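Local coordinates for protein alpha-rhamnosidase (Dictyoglomus thermophilum, PDB 6I60) that is an alpha-L-rhamnosidase that probably hydrolyses terminal non-reducing alpha-L-rhamnose residues of alpha-L-rhamnosides, at residues N880-R885 and H897-F902; V906-D911 and N938-K943. All blocks are in the same frame, centred on the assembly; numbering follows the deposited sequence.

Contact 1 (N880-R885 and H897-F902); sequences NIFSMR and HVPKLF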
ATOM      1  N   ASN A 880      28.923  18.018  24.157  1.00 78.55           N
ATOM      2  CA  ASN A 880      28.722  19.446  24.362  1.00 73.17           C
ATOM      3  C   ASN A 880      27.609  20.018  23.498  1.00 74.18           C
ATOM      4  O   ASN A 880      26.751  20.743  24.010  1.00 74.29           O
ATOM      5  CB  ASN A 880      30.035  20.204  24.102  1.00 79.01           C
ATOM      6  CG  ASN A 880      30.795  19.664  22.904  1.00 87.27           C
ATOM      7  OD1 ASN A 880      30.534  18.555  22.434  1.00 85.07           O
ATOM      8  ND2 ASN A 880      31.748  20.447  22.405  1.00 82.32           N
ATOM      9  N   ILE A 881      27.584  19.708  22.205  1.00 74.85           N
ATOM     10  CA  ILE A 881      26.660  20.331  21.261  1.00 71.97           C
ATOM     11  C   ILE A 881      25.602  19.318  20.845  1.00 62.43           C
ATOM     12  O   ILE A 881      25.927  18.173  20.507  1.00 69.30           O
ATOM     13  CB  ILE A 881      27.401  20.876  20.028  1.00 73.05           C
ATOM     14  CG1 ILE A 881      28.622  21.692  20.454  1.00 64.66           C
ATOM     15  CG2 ILE A 881      26.461  21.708  19.166  1.00 70.26           C
ATOM     16  CD1 ILE A 881      29.903  21.271  19.781  1.00 71.18           C
ATOM     17  N   PHE A 882      24.341  19.742  20.861  1.00 63.09           N
ATOM     18  CA  PHE A 882      23.240  18.987  20.270  1.00 64.66           C
ATOM     19  C   PHE A 882      22.771  19.748  19.036  1.00 62.94           C
ATOM     20  O   PHE A 882      22.142  20.805  19.155  1.00 60.43           O
ATOM     21  CB  PHE A 882      22.096  18.789  21.262  1.00 61.74           C
ATOM     22  CG  PHE A 882      20.961  17.965  20.716  1.00 63.91           C
ATOM     23  CD1 PHE A 882      21.119  16.605  20.494  1.00 63.47           C
ATOM     24  CD2 PHE A 882      19.742  18.551  20.412  1.00 59.69           C
ATOM     25  CE1 PHE A 882      20.081  15.844  19.985  1.00 57.50           C
ATOM     26  CE2 PHE A 882      18.701  17.794  19.904  1.00 56.36           C
ATOM     27  CZ  PHE A 882      18.871  16.440  19.690  1.00 56.04           C
ATOM     28  N   SER A 883      23.084  19.219  17.858  1.00 65.35           N
ATOM     29  CA  SER A 883      22.738  19.872  16.605  1.00 64.40           C
ATOM     30  C   SER A 883      21.340  19.460  16.153  1.00 58.46           C
ATOM     31  O   SER A 883      20.818  18.412  16.536  1.00 59.14           O
ATOM     32  CB  SER A 883      23.760  19.531  15.518  1.00 63.53           C
ATOM     33  OG  SER A 883      25.047  20.023  15.848  1.00 68.25           O
ATOM     34  N   MET A 884      20.737  20.310  15.324  1.00 54.10           N
ATOM     35  CA  MET A 884      19.424  20.017  14.763  1.00 54.11           C
ATOM     36  C   MET A 884      19.219  20.853  13.510  1.00 57.92           C
ATOM     37  O   MET A 884      19.358  22.080  13.554  1.00 58.63           O
ATOM     38  CB  MET A 884      18.312  20.293  15.779  1.00 56.82           C
ATOM     39  CG  MET A 884      17.057  19.477  15.543  1.00 57.23           C
ATOM     40  SD  MET A 884      15.764  19.830  16.746  1.00 74.09           S
ATOM     41  CE  MET A 884      16.743  20.178  18.201  1.00 51.25           C
ATOM     42  N   ARG A 885      18.891  20.193  12.401  1.00 54.27           N
ATOM     43  CA  ARG A 885      18.618  20.864  11.135  1.00 56.04           C
ATOM     44  C   ARG A 885      17.280  20.380  10.604  1.00 54.52           C
ATOM     45  O   ARG A 885      17.100  19.180  10.373  1.00 52.21           O
ATOM     46  CB  ARG A 885      19.725  20.602  10.111  1.00 52.23           C
ATOM     47  CG  ARG A 885      19.545  21.368   8.812  1.00 56.35           C
ATOM     48  CD  ARG A 885      20.439  20.825   7.713  1.00 60.96           C
ATOM     49  NE  ARG A 885      20.581  21.770   6.609  1.00 67.30           N
ATOM     50  CZ  ARG A 885      19.863  21.728   5.491  1.00 66.33           C
ATOM     51  NH1 ARG A 885      18.947  20.784   5.324  1.00 61.75           N
ATOM     52  NH2 ARG A 885      20.063  22.631   4.541  1.00 71.05           N
ATOM     53  N   HIS A 897      10.970  21.143  19.041  1.00 58.50           N
ATOM     54  CA  HIS A 897      10.986  20.763  20.454  1.00 58.22           C
ATOM     55  C   HIS A 897      12.408  20.334  20.796  1.00 63.05           C
ATOM     56  O   HIS A 897      12.736  19.146  20.782  1.00 62.47           O
ATOM     57  CB  HIS A 897       9.972  19.645  20.750  1.00 53.68           C
ATOM     58  CG  HIS A 897       8.546  20.098  20.732  1.00 60.72           C
ATOM     59  ND1 HIS A 897       7.502  19.278  21.104  1.00 64.33           N
ATOM     60  CD2 HIS A 897       7.989  21.282  20.388  1.00 60.95           C
ATOM     61  CE1 HIS A 897       6.364  19.937  20.989  1.00 62.41           C
ATOM     62  NE2 HIS A 897       6.632  21.156  20.556  1.00 62.78           N
ATOM     63  N   VAL A 898      13.256  21.312  21.099  1.00 62.29           N
ATOM     64  CA  VAL A 898      14.642  21.043  21.470  1.00 62.44           C
ATOM     65  C   VAL A 898      14.663  20.475  22.884  1.00 61.56           C
ATOM     66  O   VAL A 898      14.239  21.154  23.830  1.00 59.61           O
ATOM     67  CB  VAL A 898      15.506  22.310  21.359  1.00 59.46           C
ATOM     68  CG1 VAL A 898      16.972  21.968  21.541  1.00 56.12           C
ATOM     69  CG2 VAL A 898      15.279  22.996  20.018  1.00 53.35           C
ATOM     70  N   PRO A 899      15.135  19.244  23.079  1.00 69.04           N
ATOM     71  CA  PRO A 899      15.170  18.674  24.432  1.00 66.49           C
ATOM     72  C   PRO A 899      16.294  19.272  25.264  1.00 66.22           C
ATOM     73  O   PRO A 899      17.429  19.423  24.804  1.00 62.01           O
ATOM     74  CB  PRO A 899      15.405  17.179  24.179  1.00 54.58           C
ATOM     75  CG  PRO A 899      16.132  17.134  22.875  1.00 60.39           C
ATOM     76  CD  PRO A 899      15.651  18.311  22.063  1.00 61.79           C
ATOM     77  N   LYS A 900      15.963  19.617  26.508  1.00 68.95           N
ATOM     78  CA  LYS A 900      16.925  20.217  27.432  1.00 72.52           C
ATOM     79  C   LYS A 900      17.683  19.093  28.124  1.00 67.21           C
ATOM     80  O   LYS A 900      17.237  18.538  29.130  1.00 68.90           O
ATOM     81  CB  LYS A 900      16.220  21.125  28.433  1.00 69.02           C
ATOM     82  CG  LYS A 900      15.053  21.908  27.855  1.00 70.81           C
ATOM     83  CD  LYS A 900      14.715  23.107  28.722  1.00 63.78           C
ATOM     84  CE  LYS A 900      13.842  22.707  29.898  1.00 64.87           C
ATOM     85  NZ  LYS A 900      13.170  23.887  30.509  1.00 71.01           N
ATOM     86  N   LEU A 901      18.845  18.749  27.575  1.00 62.85           N
ATOM     87  CA  LEU A 901      19.698  17.711  28.139  1.00 69.42           C
ATOM     88  C   LEU A 901      20.821  18.271  29.002  1.00 70.97           C
ATOM     89  O   LEU A 901      21.628  17.495  29.525  1.00 75.01           O
ATOM     90  CB  LEU A 901      20.292  16.846  27.020  1.00 64.98           C
ATOM     91  CG  LEU A 901      19.365  16.520  25.847  1.00 66.76           C
ATOM     92  CD1 LEU A 901      20.161  16.017  24.654  1.00 56.63           C
ATOM     93  CD2 LEU A 901      18.304  15.505  26.256  1.00 73.51           C
ATOM     94  N   PHE A 902      20.890  19.590  29.167  1.00 73.31           N
ATOM     95  CA  PHE A 902      21.964  20.236  29.906  1.00 73.40           C
ATOM     96  C   PHE A 902      21.386  21.225  30.907  1.00 76.38           C
ATOM     97  O   PHE A 902      20.346  21.843  30.663  1.00 72.09           O
ATOM     98  CB  PHE A 902      22.932  20.961  28.962  1.00 71.99           C
ATOM     99  CG  PHE A 902      23.341  20.147  27.768  1.00 73.04           C
ATOM    100  CD1 PHE A 902      23.957  18.916  27.927  1.00 70.03           C
ATOM    101  CD2 PHE A 902      23.116  20.617  26.483  1.00 74.25           C
ATOM    102  CE1 PHE A 902      24.339  18.168  26.828  1.00 74.38           C
ATOM    103  CE2 PHE A 902      23.497  19.873  25.381  1.00 69.19           C
ATOM    104  CZ  PHE A 902      24.108  18.647  25.554  1.00 69.95           C
TER
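Phe882 and Met884 reach across to Val898, Pro899, Leu901 and Phe902, and the contacts they make are apolar. Phe882 holds CG anti to its backbone nitrogen (chi1 -178°), which sends the ring out toward 897-902, where it meets Pro899 at about a right angle: Phe882 CE2 lies 3.8 Å from Pro899 CD. The Leu901 methyl CD1 approaches the same ring obliquely, 4.3 Å from Phe882 CD1. A large flat side chain suits this place because it can touch the rigid proline and the branched leucine at once.

Met884 works through its end. The chain is extended as far as SD and then bends (chi3 -33°), bringing the terminal methyl to the fork of Val898. Met884 CE lies 3.7 Å from Val898 CG2, with CG1 almost as near. An unbranched, flexible methionine can adapt its tip to the forked valine.

The axes of the short strand segments 882-885 and 897-899 approach to 9.2 Å and run nearly antiparallel, but the strands belong to different sheets; Leu901 and Phe902 follow in the loop after the second. The side chains meet between the two facing sheets, in the core of the beta-sandwich that forms the C-terminal domain. Pro851 and Pro853 also touch Met884 and Phe882, respectively, while Met941 of the strand next to 882-888 packs on Val898 and Phe902.

The aromatic–polar meeting is at the loop end. Phe902 CE2 comes within 3.6 Å of the backbone Asn880 O, an approach oblique to the ring, and its neighbour Leu901 lays CB over the ring centre, 4.2 Å above the plane. Asn880 turns its CB away from 897-902, and its OD1 is hydrogen-bonded to Thr878, as befits a polar residue at an exposed turn.

Contact 2 (V906-D911 and N938-K943); sequences VVKEGD and NFYMEK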
ATOM      1  N   VAL A 906      22.795  27.218  25.488  1.00 82.00           N
ATOM      2  CA  VAL A 906      22.830  28.445  24.702  1.00 80.91           C
ATOM      3  C   VAL A 906      21.662  28.522  23.724  1.00 80.66           C
ATOM      4  O   VAL A 906      20.942  29.524  23.683  1.00 79.36           O
ATOM      5  CB  VAL A 906      24.177  28.596  23.959  1.00 79.76           C
ATOM      6  CG1 VAL A 906      24.334  30.006  23.427  1.00 74.30           C
ATOM      7  CG2 VAL A 906      25.334  28.247  24.885  1.00 75.45           C
ATOM      8  N   VAL A 907      21.459  27.468  22.928  1.00 73.27           N
ATOM      9  CA  VAL A 907      20.451  27.430  21.867  1.00 72.84           C
ATOM     10  C   VAL A 907      20.724  28.537  20.854  1.00 68.55           C
ATOM     11  O   VAL A 907      20.450  29.715  21.110  1.00 69.92           O
ATOM     12  CB  VAL A 907      19.016  27.532  22.423  1.00 66.04           C
ATOM     13  CG1 VAL A 907      18.012  27.527  21.283  1.00 68.68           C
ATOM     14  CG2 VAL A 907      18.735  26.387  23.380  1.00 67.19           C
ATOM     15  N   LYS A 908      21.255  28.167  19.692  1.00 73.13           N
ATOM     16  CA  LYS A 908      21.636  29.122  18.659  1.00 74.81           C
ATOM     17  C   LYS A 908      20.912  28.800  17.361  1.00 75.47           C
ATOM     18  O   LYS A 908      20.979  27.668  16.874  1.00 74.43           O
ATOM     19  CB  LYS A 908      23.150  29.109  18.431  1.00 69.59           C
ATOM     20  CG  LYS A 908      23.966  29.599  19.615  1.00 76.09           C
ATOM     21  CD  LYS A 908      25.443  29.683  19.260  1.00 79.52           C
ATOM     22  CE  LYS A 908      25.853  28.565  18.318  1.00 80.05           C
ATOM     23  NZ  LYS A 908      26.667  29.064  17.173  1.00 76.41           N
ATOM     24  N   GLU A 909      20.225  29.799  16.803  1.00 79.03           N
ATOM     25  CA  GLU A 909      19.590  29.673  15.490  1.00 74.57           C
ATOM     26  C   GLU A 909      20.636  30.009  14.432  1.00 72.94           C
ATOM     27  O   GLU A 909      20.654  31.089  13.840  1.00 80.18           O
ATOM     28  CB  GLU A 909      18.367  30.577  15.392  1.00 70.44           C
ATOM     29  CG  GLU A 909      17.408  30.212  14.271  1.00 69.50           C
ATOM     30  CD  GLU A 909      16.035  30.841  14.447  1.00 86.58           C
ATOM     31  OE1 GLU A 909      15.554  31.499  13.499  1.00 86.13           O
ATOM     32  OE2 GLU A 909      15.437  30.678  15.533  1.00 84.39           O
ATOM     33  N   GLY A 910      21.527  29.051  14.196  1.00 70.21           N
ATOM     34  CA  GLY A 910      22.667  29.283  13.332  1.00 71.61           C
ATOM     35  C   GLY A 910      23.770  30.008  14.073  1.00 78.28           C
ATOM     36  O   GLY A 910      24.327  29.478  15.039  1.00 76.84           O
ATOM     37  N   ASP A 911      24.088  31.224  13.638  1.00 84.38           N
ATOM     38  CA  ASP A 911      25.045  32.072  14.334  1.00 82.30           C
ATOM     39  C   ASP A 911      24.378  33.039  15.303  1.00 84.50           C
ATOM     40  O   ASP A 911      25.080  33.755  16.026  1.00 81.73           O
ATOM     41  CB  ASP A 911      25.892  32.855  13.323  1.00 78.43           C
ATOM     42  N   ASN A 938      19.002  25.735  11.247  1.00 64.57           N
ATOM     43  CA  ASN A 938      19.995  24.992  12.014  1.00 58.64           C
ATOM     44  C   ASN A 938      19.992  25.513  13.443  1.00 61.59           C
ATOM     45  O   ASN A 938      20.220  26.705  13.673  1.00 62.79           O
ATOM     46  CB  ASN A 938      21.387  25.130  11.395  1.00 57.04           C
ATOM     47  CG  ASN A 938      21.471  24.527  10.006  1.00 57.71           C
ATOM     48  OD1 ASN A 938      20.943  25.084   9.045  1.00 64.19           O
ATOM     49  ND2 ASN A 938      22.137  23.384   9.896  1.00 57.94           N
ATOM     50  N   PHE A 939      19.735  24.622  14.398  1.00 59.26           N
ATOM     51  CA  PHE A 939      19.688  24.970  15.810  1.00 61.89           C
ATOM     52  C   PHE A 939      20.826  24.282  16.552  1.00 61.00           C
ATOM     53  O   PHE A 939      21.171  23.134  16.254  1.00 61.43           O
ATOM     54  CB  PHE A 939      18.338  24.583  16.421  1.00 65.90           C
ATOM     55  CG  PHE A 939      17.164  25.231  15.745  1.00 66.77           C
ATOM     56  CD1 PHE A 939      16.412  24.534  14.812  1.00 66.87           C
ATOM     57  CD2 PHE A 939      16.817  26.542  16.033  1.00 67.54           C
ATOM     58  CE1 PHE A 939      15.332  25.129  14.183  1.00 56.17           C
ATOM     59  CE2 PHE A 939      15.738  27.142  15.408  1.00 68.45           C
ATOM     60  CZ  PHE A 939      14.995  26.435  14.482  1.00 58.45           C
ATOM     61  N   TYR A 940      21.404  24.988  17.522  1.00 61.49           N
ATOM     62  CA  TYR A 940      22.596  24.528  18.228  1.00 61.62           C
ATOM     63  C   TYR A 940      22.401  24.718  19.726  1.00 66.53           C
ATOM     64  O   TYR A 940      22.477  25.846  20.221  1.00 75.24           O
ATOM     65  CB  TYR A 940      23.834  25.292  17.763  1.00 64.34           C
ATOM     66  CG  TYR A 940      24.204  25.076  16.318  1.00 65.84           C
ATOM     67  CD1 TYR A 940      23.823  25.987  15.342  1.00 62.96           C
ATOM     68  CD2 TYR A 940      24.952  23.973  15.933  1.00 62.35           C
ATOM     69  CE1 TYR A 940      24.168  25.798  14.018  1.00 59.45           C
ATOM     70  CE2 TYR A 940      25.302  23.777  14.614  1.00 59.49           C
ATOM     71  CZ  TYR A 940      24.908  24.692  13.661  1.00 59.50           C
ATOM     72  OH  TYR A 940      25.256  24.499  12.345  1.00 73.73           O
ATOM     73  N   MET A 941      22.238  23.624  20.453  1.00 66.62           N
ATOM     74  CA  MET A 941      22.121  23.658  21.898  1.00 68.47           C
ATOM     75  C   MET A 941      23.470  23.281  22.443  1.00 65.67           C
ATOM     76  O   MET A 941      23.838  22.140  22.378  1.00 65.88           O
ATOM     77  CB  MET A 941      21.125  22.637  22.360  1.00 60.97           C
ATOM     78  CG  MET A 941      20.129  23.203  23.316  1.00 65.92           C
ATOM     79  SD  MET A 941      19.929  22.127  24.699  1.00 67.35           S
ATOM     80  CE  MET A 941      18.216  22.381  25.039  1.00 68.92           C
ATOM     81  N   GLU A 942      24.196  24.238  22.992  1.00 67.58           N
ATOM     82  CA  GLU A 942      25.545  23.985  23.477  1.00 76.34           C
ATOM     83  C   GLU A 942      25.710  23.985  24.999  1.00 80.22           C
ATOM     84  O   GLU A 942      24.853  24.469  25.709  1.00 74.64           O
ATOM     85  CB  GLU A 942      26.513  24.979  22.817  1.00 74.03           C
ATOM     86  CG  GLU A 942      26.784  24.712  21.337  1.00 79.50           C
ATOM     87  CD  GLU A 942      26.994  25.965  20.497  1.00 82.89           C
ATOM     88  OE1 GLU A 942      27.013  27.067  21.051  1.00 84.02           O
ATOM     89  OE2 GLU A 942      27.153  25.857  19.269  1.00 84.20           O
ATOM     90  N   LYS A 943      26.826  23.418  25.457  1.00 80.76           N
ATOM     91  CA  LYS A 943      27.236  23.278  26.874  1.00 83.56           C
ATOM     92  C   LYS A 943      26.375  22.345  27.717  1.00 82.83           C
ATOM     93  O   LYS A 943      26.858  21.348  28.254  1.00 71.83           O
ATOM     94  CB  LYS A 943      27.451  24.624  27.583  1.00 73.42           C
TER
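Val907 and Lys908 both face Tyr940 in a G1 beta bulge, and Val907 carries the positive phi (60°) of a position where this motif often has glycine. Lys908 and Tyr940 form a hydrogen-bonded antiparallel pair: Lys908 N to Tyr940 O (2.7 Å), Tyr940 N to Lys908 O (2.8 Å). Beyond it Glu909 centres an inverse gamma turn, and Gly910, at backbone angles that would jam a side chain against the preceding carbonyl, gives a weak hydrogen bond from its N to Asn938 O.

The Lys908 chain bends at its far end, where NZ donates to Gly910 O (3.2 Å). The Glu942 carboxylate lies against the lysine's aliphatic end, Glu942 OE2 3.2 Å from Lys908 CE; from OE2 to Lys908 NZ the salt bridge is a long 3.9 Å. With an alanine in its place, Gly910 O would probably lose its side-chain donor and the Glu942 carboxylate its distant positive partner. Next to the bulge, Val907 CG2 meets Met941 CG at 3.5 Å, both pointing the same way into the core. Glu909 runs alongside Phe939, OE2 3.6 Å from Phe939 CE2 at the ring edge. The whole is a G1-bulged antiparallel pair near one edge of a sandwich sheet, beside outermost strand 912-913.

In the fold
From strand 882-888 the chain crosses to the opposite sheet as strand 893-899, and contact 1 closes this short excursion by packing the two sheets together. It then returns to the first sheet at 908-909, visits the second again through 922-923 and 927-932, and comes back as strand 935-941, where contact 2 closes a longer loop. The two closures follow in series, neither nested nor crossed. Strand 935-941 fits between 882-888 and 908-909, so the contacts share a sheet: Met884 O with Phe939 N and Phe882 N with Met941 O are probable hydrogen bonds, stitching the end of the chain into the C-terminal sandwich.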